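Local coordinates for protein beta-gamma-crystallin (Geodia cydonium, PDB 4IAU) that is of unknown function but binds calcium and belongs to the beta/gamma-crystallin family of Greek-key proteins, at residues M38-Q43 with S55-L60; T23-D28 with T72-R77. One frame throughout, in Å; residues are numbered along the deposited sequence. Where two conformers were deposited one is given.

Contact 1 (M38-Q43 with S55-L60); sequences MWIFYQ and SLWIKL
Phe41 and Leu60 cross at about a right angle, Phe41 CE1 lying 3.7 Å from Leu60 CD1. Chi1 of -55° sets Phe41 CG anti to the carbonyl carbon, and in the conformer given CE1 then meets this methyl. On the same face, Phe41 CB rests 3.9 Å from CG2 of Ile58, while Ile58 O sits at the edge of the ring. Bulky apolar residues suit this face, which packs against strand 31-36: Phe41 and Leu60 touch Val32, Trp39 and Leu60 Val34. Two sheets packed in this way form the Greek-key beta sandwich of the crystallins, in which strand 38-42 runs between antiparallel neighbours 57-61 and 75-78. Trp39 with Leu60 and Phe41 with Ile58 are the hydrogen-bonded pairs, and Leu60 N donates to Trp39 O at 2.8 Å, almost straight.

On the other face Tyr42 CD2 lies 4.2 Å from Trp57 CB. The Trp57 ring meets Phe94 edge-to-face, and Tyr42 OH bonds both Phe94 O and Arg77 NE, consistent with a part in the interdomain interface. At the far end of the strand pair, in the conformers given, Lys59 CD touches CE of Met38, a selenomethionine, at 3.6 Å, while the lysine ammonium pairs with Asp61.

Past the last strand pair, Gln43 sets CG anti to the backbone N (chi1 -179°) and extends beyond it as a stand-in for backbone. Gln43 N donates to Leu56 O, and Leu56 N returns a bond to Gln43 OE1 at 3.0 Å, tilted 32° from the amide plane. Water 1 bonds Ser55 OG at 2.7 Å and reaches Gln43 OE1 weakly.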
HETATM    1  N   MSE A  38      -6.241  -6.109  -4.207  1.00  6.03           N
HETATM    2  CA  MSE A  38      -5.078  -5.424  -4.737  1.00  5.83           C
HETATM    3  C   MSE A  38      -3.912  -5.721  -3.791  1.00  5.85           C
HETATM    4  O   MSE A  38      -4.096  -5.654  -2.575  1.00  6.47           O
HETATM    5  CB  MSE A  38      -5.300  -3.921  -4.805  0.52  7.95           C
HETATM    6  CG  MSE A  38      -6.340  -3.516  -5.803  0.52  7.71           C
HETATM    7 SE   MSE A  38      -6.429  -1.560  -5.934  0.52 13.74          SE
HETATM    8  CE  MSE A  38      -4.793  -1.183  -5.003  0.52  7.95           C
ATOM      9  N   TRP A  39      -2.756  -6.044  -4.340  1.00  5.11           N
ATOM     10  CA  TRP A  39      -1.633  -6.434  -3.547  1.00  5.24           C
ATOM     11  C   TRP A  39      -0.380  -5.650  -3.935  1.00  5.08           C
ATOM     12  O   TRP A  39      -0.206  -5.287  -5.085  1.00  6.74           O
ATOM     13  CB  TRP A  39      -1.337  -7.939  -3.707  1.00  5.18           C
ATOM     14  CG  TRP A  39      -2.390  -8.823  -3.121  1.00  5.38           C
ATOM     15  CD1 TRP A  39      -3.653  -9.032  -3.599  1.00  5.48           C
ATOM     16  CD2 TRP A  39      -2.283  -9.593  -1.929  1.00  4.79           C
ATOM     17  NE1 TRP A  39      -4.335  -9.910  -2.779  1.00  5.65           N
ATOM     18  CE2 TRP A  39      -3.511 -10.274  -1.752  1.00  5.18           C
ATOM     19  CE3 TRP A  39      -1.240  -9.828  -0.999  1.00  5.07           C
ATOM     20  CZ2 TRP A  39      -3.733 -11.145  -0.666  1.00  5.69           C
ATOM     21  CZ3 TRP A  39      -1.455 -10.683   0.078  1.00  5.49           C
ATOM     22  CH2 TRP A  39      -2.707 -11.325   0.226  1.00  5.88           C
ATOM     23  N   ILE A  40       0.518  -5.476  -2.977  1.00  4.81           N
ATOM     24  CA  ILE A  40       1.802  -4.845  -3.225  1.00  4.69           C
ATOM     25  C   ILE A  40       2.869  -5.833  -2.803  1.00  4.62           C
ATOM     26  O   ILE A  40       2.789  -6.464  -1.739  1.00  5.27           O
ATOM     27  CB  ILE A  40       1.987  -3.499  -2.475  1.00  5.31           C
ATOM     28  CG1 ILE A  40       0.742  -2.645  -2.569  1.00  6.73           C
ATOM     29  CG2 ILE A  40       3.209  -2.773  -3.032  1.00  5.51           C
ATOM     30  CD1 ILE A  40       0.722  -1.400  -1.766  1.00  8.71           C
ATOM     31  N   PHE A  41       3.878  -5.973  -3.657  1.00  4.73           N
ATOM     32  CA  PHE A  41       5.014  -6.868  -3.503  1.00  4.89           C
ATOM     33  C   PHE A  41       6.277  -6.046  -3.368  1.00  4.77           C
ATOM     34  O   PHE A  41       6.423  -5.025  -4.054  1.00  5.39           O
ATOM     35  CB  PHE A  41       5.127  -7.850  -4.672  0.61  5.67           C
ATOM     36  CG  PHE A  41       3.830  -8.634  -4.872  0.61  5.45           C
ATOM     37  CD1 PHE A  41       2.794  -8.032  -5.596  0.61  5.70           C
ATOM     38  CD2 PHE A  41       3.672  -9.901  -4.316  0.61  6.23           C
ATOM     39  CE1 PHE A  41       1.592  -8.725  -5.667  0.61  7.01           C
ATOM     40  CE2 PHE A  41       2.456 -10.546  -4.380  0.61  7.75           C
ATOM     41  CZ  PHE A  41       1.428  -9.928  -5.044  0.61  8.10           C
ATOM     42  N   TYR A  42       7.210  -6.512  -2.514  1.00  4.76           N
ATOM     43  CA  TYR A  42       8.383  -5.744  -2.186  1.00  4.74           C
ATOM     44  C   TYR A  42       9.625  -6.625  -2.262  1.00  4.88           C
ATOM     45  O   TYR A  42       9.605  -7.786  -1.861  1.00  5.52           O
ATOM     46  CB  TYR A  42       8.280  -5.188  -0.762  1.00  5.13           C
ATOM     47  CG  TYR A  42       7.029  -4.376  -0.514  1.00  4.95           C
ATOM     48  CD1 TYR A  42       5.846  -4.983  -0.147  1.00  5.13           C
ATOM     49  CD2 TYR A  42       7.020  -2.992  -0.658  1.00  5.29           C
ATOM     50  CE1 TYR A  42       4.691  -4.262   0.061  1.00  5.38           C
ATOM     51  CE2 TYR A  42       5.877  -2.230  -0.422  1.00  5.29           C
ATOM     52  CZ  TYR A  42       4.700  -2.875  -0.038  1.00  4.98           C
ATOM     53  OH  TYR A  42       3.547  -2.202   0.236  1.00  5.48           O
ATOM     54  N   GLN A  43      10.728  -6.001  -2.686  1.00  5.40           N
ATOM     55  CA  GLN A  43      11.996  -6.714  -2.804  1.00  5.64           C
ATOM     56  C   GLN A  43      12.608  -7.077  -1.465  1.00  5.84           C
ATOM     57  O   GLN A  43      13.346  -8.075  -1.369  1.00  6.24           O
ATOM     58  CB  GLN A  43      12.942  -5.823  -3.641  1.00  6.92           C
ATOM     59  CG  GLN A  43      14.293  -6.422  -3.880  1.00  9.32           C
ATOM     60  CD  GLN A  43      15.101  -5.600  -4.835  1.00  9.46           C
ATOM     61  OE1 GLN A  43      15.015  -4.352  -4.834  1.00 10.15           O
ATOM     62  NE2 GLN A  43      15.884  -6.257  -5.652  1.00 12.53           N
ATOM     63  N   SER A  55      13.719   0.335  -2.567  1.00  6.36           N
ATOM     64  CA  SER A  55      13.936  -0.919  -3.271  1.00  6.38           C
ATOM     65  C   SER A  55      12.771  -1.154  -4.251  1.00  6.00           C
ATOM     66  O   SER A  55      11.834  -0.371  -4.360  1.00  6.99           O
ATOM     67  CB  SER A  55      14.146  -2.065  -2.294  1.00  6.61           C
ATOM     68  OG  SER A  55      15.328  -1.892  -1.574  1.00  9.50           O
ATOM     69  N   LEU A  56      12.863  -2.278  -4.968  1.00  6.23           N
ATOM     70  CA  LEU A  56      11.853  -2.556  -5.971  1.00  6.16           C
ATOM     71  C   LEU A  56      10.527  -2.944  -5.322  1.00  5.42           C
ATOM     72  O   LEU A  56      10.474  -3.517  -4.235  1.00  5.49           O
ATOM     73  CB  LEU A  56      12.311  -3.672  -6.925  1.00  6.80           C
ATOM     74  CG  LEU A  56      13.635  -3.439  -7.669  1.00  9.44           C
ATOM     75  CD1 LEU A  56      14.016  -4.663  -8.434  1.00 10.84           C
ATOM     76  CD2 LEU A  56      13.568  -2.196  -8.558  1.00 11.57           C
ATOM     77  N   TRP A  57       9.459  -2.601  -6.013  1.00  5.67           N
ATOM     78  CA  TRP A  57       8.103  -2.844  -5.589  1.00  5.44           C
ATOM     79  C   TRP A  57       7.214  -2.935  -6.784  1.00  5.58           C
ATOM     80  O   TRP A  57       7.515  -2.361  -7.846  1.00  6.23           O
ATOM     81  CB  TRP A  57       7.658  -1.686  -4.632  1.00  6.24           C
ATOM     82  CG  TRP A  57       7.597  -0.391  -5.390  1.00  6.14           C
ATOM     83  CD1 TRP A  57       8.668   0.422  -5.681  1.00  6.12           C
ATOM     84  CD2 TRP A  57       6.450   0.187  -6.018  1.00  6.53           C
ATOM     85  NE1 TRP A  57       8.240   1.478  -6.449  1.00  6.89           N
ATOM     86  CE2 TRP A  57       6.902   1.371  -6.670  1.00  7.05           C
ATOM     87  CE3 TRP A  57       5.112  -0.150  -6.114  1.00  7.19           C
ATOM     88  CZ2 TRP A  57       6.019   2.178  -7.381  1.00  8.04           C
ATOM     89  CZ3 TRP A  57       4.232   0.658  -6.826  1.00  8.45           C
ATOM     90  CH2 TRP A  57       4.717   1.808  -7.435  1.00  9.04           C
ATOM     91  N   ILE A  58       6.045  -3.572  -6.619  1.00  5.66           N
ATOM     92  CA  ILE A  58       5.050  -3.585  -7.674  1.00  5.68           C
ATOM     93  C   ILE A  58       3.669  -3.736  -7.036  1.00  5.36           C
ATOM     94  O   ILE A  58       3.506  -4.549  -6.129  1.00  5.78           O
ATOM     95  CB  ILE A  58       5.323  -4.649  -8.746  1.00  6.61           C
ATOM     96  CG1 ILE A  58       4.319  -4.521  -9.896  1.00  8.22           C
ATOM     97  CG2 ILE A  58       5.334  -6.056  -8.166  1.00  7.16           C
ATOM     98  CD1 ILE A  58       4.730  -5.301 -11.123  1.00 12.58           C
ATOM     99  N   LYS A  59       2.700  -2.974  -7.518  1.00  5.64           N
ATOM    100  CA  LYS A  59       1.324  -3.077  -7.128  1.00  5.74           C
ATOM    101  C   LYS A  59       0.563  -3.819  -8.234  1.00  5.49           C
ATOM    102  O   LYS A  59       0.663  -3.417  -9.394  1.00  7.05           O
ATOM    103  CB  LYS A  59       0.718  -1.679  -6.881  0.61  8.46           C
ATOM    104  CG  LYS A  59      -0.749  -1.720  -6.473  0.61 10.57           C
ATOM    105  CD  LYS A  59      -1.491  -0.440  -6.152  0.61 13.99           C
ATOM    106  CE  LYS A  59      -2.173   0.156  -7.345  0.61 14.68           C
ATOM    107  NZ  LYS A  59      -3.145  -0.661  -8.094  0.61 15.96           N
ATOM    108  N   LEU A  60      -0.182  -4.843  -7.874  1.00  5.40           N
ATOM    109  CA  LEU A  60      -0.915  -5.641  -8.805  1.00  5.71           C
ATOM    110  C   LEU A  60      -2.387  -5.762  -8.442  1.00  5.99           C
ATOM    111  O   LEU A  60      -2.784  -5.946  -7.308  1.00  7.01           O
ATOM    112  CB  LEU A  60      -0.306  -7.076  -8.891  1.00  7.55           C
ATOM    113  CG  LEU A  60       1.127  -7.113  -9.431  1.00  7.80           C
ATOM    114  CD1 LEU A  60       1.669  -8.542  -9.330  1.00 11.40           C
ATOM    115  CD2 LEU A  60       1.164  -6.621 -10.864  1.00  9.96           C
TER
HETATM  116  O   HOH W   1      17.065  -3.746  -2.435  1.00 16.25           O

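Contact 2 (T23-D28 with T72-R77); sequences TNITTD and TPRSFR
Arg74 grips Asp28 end-on, with NH1 at 2.9 Å and NH2 at 3.0 Å from the single oxygen Asp28 OD1, which lies close to the guanidinium plane. Both bonds go to OD1, so this is not a two-by-two pairing, and the carboxylate and guanidinium planes are turned 52° apart. The Arg74 side chain starts away from the loop, but bends at CD (chi2 -87°) and again at NE, bringing its head back. NH2 also donates to Ile25 O at 2.8 Å, and NE to water 2, which links Ile25 N with Arg74 O. Arginine suits the place because its long chain carries several N-H donors to these loop atoms; an alanine here would probably leave Asp28 OD1 and Ile25 O without these donors and the loop freer to move.

Nearby, Ile25 and Phe76 cross obliquely, Ile25 CB standing 4.2 Å from Phe76 CE1. Ile25 CG2 sits 3.5 Å from Pro73 O, which shares water 3 with Thr27 O.

Arg74 and Ser75 form a classic beta bulge opposite Tyr42 of strand 38-42. Ser75 OG bonds Gln44 O and Tyr47 N, Thr23 touches helix 45-48, and Phe76 meets Phe18 of strand 15-18 edge-to-face.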
ATOM      1  N   THR A  23       5.036 -10.421   6.062  1.00  6.15           N
ATOM      2  CA  THR A  23       6.167  -9.573   6.320  1.00  6.63           C
ATOM      3  C   THR A  23       7.481 -10.200   5.927  1.00  6.29           C
ATOM      4  O   THR A  23       8.485  -9.505   5.705  1.00  6.83           O
ATOM      5  CB  THR A  23       6.275  -9.232   7.861  0.82  9.76           C
ATOM      6  OG1 THR A  23       6.246 -10.506   8.575  0.82 11.57           O
ATOM      7  CG2 THR A  23       5.117  -8.457   8.349  0.82 12.37           C
ATOM      8  N   ASN A  24       7.505 -11.531   5.909  1.00  6.42           N
ATOM      9  CA  ASN A  24       8.652 -12.339   5.476  1.00  7.13           C
ATOM     10  C   ASN A  24       8.055 -13.530   4.712  1.00  7.85           C
ATOM     11  O   ASN A  24       6.898 -13.881   4.946  1.00  9.55           O
ATOM     12  CB  ASN A  24       9.472 -12.865   6.627  1.00  7.74           C
ATOM     13  CG  ASN A  24      10.063 -11.851   7.521  1.00  9.99           C
ATOM     14  OD1 ASN A  24      11.103 -11.244   7.224  1.00 11.25           O
ATOM     15  ND2 ASN A  24       9.410 -11.660   8.652  1.00 13.69           N
ATOM     16  N   ILE A  25       8.847 -14.124   3.846  1.00  8.77           N
ATOM     17  CA  ILE A  25       8.392 -15.299   3.098  1.00  8.56           C
ATOM     18  C   ILE A  25       9.638 -16.138   2.866  1.00  8.88           C
ATOM     19  O   ILE A  25      10.609 -15.661   2.301  1.00 10.46           O
ATOM     20  CB  ILE A  25       7.592 -14.874   1.836  1.00  9.03           C
ATOM     21  CG1 ILE A  25       7.045 -16.107   1.136  1.00  9.51           C
ATOM     22  CG2 ILE A  25       8.354 -14.015   0.876  1.00  9.32           C
ATOM     23  CD1 ILE A  25       5.953 -16.778   1.918  1.00 13.16           C
ATOM     24  N   THR A  26       9.619 -17.406   3.255  1.00  9.22           N
ATOM     25  CA  THR A  26      10.825 -18.247   3.064  1.00 10.38           C
ATOM     26  C   THR A  26      10.981 -18.695   1.617  1.00 10.10           C
ATOM     27  O   THR A  26      12.071 -18.699   1.041  1.00 13.66           O
ATOM     28  CB  THR A  26      10.812 -19.424   4.039  0.60 13.08           C
ATOM     29  OG1 THR A  26      11.005 -18.934   5.367  0.60 17.12           O
ATOM     30  CG2 THR A  26      12.005 -20.312   3.744  0.60 14.65           C
ATOM     31  N   THR A  27       9.870 -19.027   0.987  1.00  8.36           N
ATOM     32  CA  THR A  27       9.836 -19.515  -0.357  1.00  7.98           C
ATOM     33  C   THR A  27      10.118 -18.391  -1.342  1.00  7.00           C
ATOM     34  O   THR A  27       9.642 -17.282  -1.156  1.00  8.19           O
ATOM     35  CB  THR A  27       8.451 -20.108  -0.671  1.00  8.62           C
ATOM     36  OG1 THR A  27       8.250 -21.283   0.129  1.00 11.37           O
ATOM     37  CG2 THR A  27       8.340 -20.593  -2.117  1.00  9.36           C
ATOM     38  N   ASP A  28      10.880 -18.684  -2.386  1.00  7.65           N
ATOM     39  CA  ASP A  28      11.120 -17.774  -3.499  1.00  7.59           C
ATOM     40  C   ASP A  28      10.050 -18.002  -4.556  1.00  6.82           C
ATOM     41  O   ASP A  28       9.975 -19.085  -5.165  1.00  8.84           O
ATOM     42  CB  ASP A  28      12.480 -17.982  -4.111  1.00  8.12           C
ATOM     43  CG  ASP A  28      13.652 -17.561  -3.255  1.00 10.29           C
ATOM     44  OD1 ASP A  28      13.472 -16.886  -2.256  1.00  9.12           O
ATOM     45  OD2 ASP A  28      14.783 -17.908  -3.639  1.00 18.76           O
ATOM     46  N   THR A  72      12.070 -11.354  -7.052  1.00  7.33           N
ATOM     47  CA  THR A  72      11.620 -12.325  -6.059  1.00  7.21           C
ATOM     48  C   THR A  72      11.127 -11.572  -4.829  1.00  6.72           C
ATOM     49  O   THR A  72      11.905 -10.854  -4.213  1.00  8.25           O
ATOM     50  CB  THR A  72      12.802 -13.197  -5.615  1.00  8.17           C
ATOM     51  OG1 THR A  72      13.349 -13.794  -6.799  1.00 10.89           O
ATOM     52  CG2 THR A  72      12.339 -14.287  -4.660  1.00  9.60           C
ATOM     53  N   PRO A  73       9.851 -11.680  -4.466  1.00  6.51           N
ATOM     54  CA  PRO A  73       9.386 -10.906  -3.315  1.00  6.71           C
ATOM     55  C   PRO A  73       9.994 -11.417  -2.009  1.00  5.79           C
ATOM     56  O   PRO A  73      10.135 -12.619  -1.803  1.00  6.89           O
ATOM     57  CB  PRO A  73       7.896 -11.070  -3.337  1.00  9.24           C
ATOM     58  CG  PRO A  73       7.511 -11.705  -4.606  1.00 12.66           C
ATOM     59  CD  PRO A  73       8.766 -12.369  -5.156  1.00  6.58           C
ATOM     60  N   ARG A  74      10.263 -10.494  -1.099  1.00  5.35           N
ATOM     61  CA  ARG A  74      10.583 -10.838   0.288  1.00  5.12           C
ATOM     62  C   ARG A  74       9.483 -10.421   1.247  1.00  4.89           C
ATOM     63  O   ARG A  74       9.561 -10.782   2.435  1.00  6.39           O
ATOM     64  CB  ARG A  74      11.948 -10.288   0.707  1.00  5.97           C
ATOM     65  CG  ARG A  74      13.131 -10.994   0.056  1.00  7.40           C
ATOM     66  CD  ARG A  74      13.585 -12.228   0.829  1.00  7.92           C
ATOM     67  NE  ARG A  74      12.712 -13.372   0.743  1.00  7.73           N
ATOM     68  CZ  ARG A  74      12.793 -14.311  -0.179  1.00  7.76           C
ATOM     69  NH1 ARG A  74      13.604 -14.204  -1.189  1.00  8.82           N
ATOM     70  NH2 ARG A  74      12.000 -15.384  -0.100  1.00  9.33           N
ATOM     71  N   SER A  75       8.459  -9.719   0.794  1.00  4.96           N
ATOM     72  CA  SER A  75       7.280  -9.426   1.571  1.00  5.14           C
ATOM     73  C   SER A  75       6.199  -8.972   0.604  1.00  4.73           C
ATOM     74  O   SER A  75       6.484  -8.552  -0.519  1.00  4.80           O
ATOM     75  CB  SER A  75       7.525  -8.375   2.666  1.00  5.34           C
ATOM     76  OG  SER A  75       7.969  -7.137   2.148  1.00  5.27           O
ATOM     77  N   PHE A  76       4.933  -9.027   1.058  1.00  4.59           N
ATOM     78  CA  PHE A  76       3.820  -8.605   0.216  1.00  4.59           C
ATOM     79  C   PHE A  76       2.606  -8.497   1.102  1.00  4.35           C
ATOM     80  O   PHE A  76       2.499  -9.144   2.153  1.00  5.21           O
ATOM     81  CB  PHE A  76       3.609  -9.553  -0.979  1.00  4.87           C
ATOM     82  CG  PHE A  76       3.429 -11.018  -0.638  1.00  5.17           C
ATOM     83  CD1 PHE A  76       4.536 -11.832  -0.521  1.00  5.77           C
ATOM     84  CD2 PHE A  76       2.181 -11.580  -0.442  1.00  5.82           C
ATOM     85  CE1 PHE A  76       4.371 -13.191  -0.235  1.00  6.59           C
ATOM     86  CE2 PHE A  76       2.044 -12.910  -0.160  1.00  7.00           C
ATOM     87  CZ  PHE A  76       3.135 -13.733  -0.050  1.00  6.71           C
ATOM     88  N   ARG A  77       1.639  -7.665   0.663  1.00  4.66           N
ATOM     89  CA  ARG A  77       0.466  -7.437   1.497  1.00  4.87           C
ATOM     90  C   ARG A  77      -0.686  -6.922   0.664  1.00  4.58           C
ATOM     91  O   ARG A  77      -0.484  -6.261  -0.364  1.00  5.02           O
ATOM     92  CB  ARG A  77       0.767  -6.450   2.651  1.00  5.33           C
ATOM     93  CG  ARG A  77       1.307  -5.101   2.153  1.00  5.51           C
ATOM     94  CD  ARG A  77       1.569  -4.184   3.345  1.00  5.37           C
ATOM     95  NE  ARG A  77       2.338  -3.026   2.937  1.00  5.40           N
ATOM     96  CZ  ARG A  77       2.891  -2.165   3.799  1.00  5.25           C
ATOM     97  NH1 ARG A  77       2.676  -2.312   5.111  1.00  5.55           N
ATOM     98  NH2 ARG A  77       3.641  -1.175   3.377  1.00  5.48           N
TER
HETATM   99  O   HOH W   2      11.288 -12.722   3.231  1.00  7.95           O
HETATM  100  O   HOH W   3       9.096 -15.035  -2.738  1.00  7.61           O

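How the contacts relate
From the N terminus the chain lays down strands 5-9 and 15-18, then enters the loop holding 23-28, the first half of contact 2. Strand 31-36 follows, in the sheet with 5-9 and 15-18, and the chain passes into 38-42. Contact 1 closes the short loop from there, around helix 45-48, to 55-60. Only after strand 67-68 does 72-77 arrive and complete contact 2, so contact 1 is nested within the longer loop. The contacts adjoin where strand 75-78 pairs with 38-42, which takes 57-61 along its other edge; here Tyr42 O lies 2.9 Å from Arg74 N. Contact 1 pairs two of the sheet's three strands, while contact 2 fastens the loop between 15-18 and 31-36 to the third.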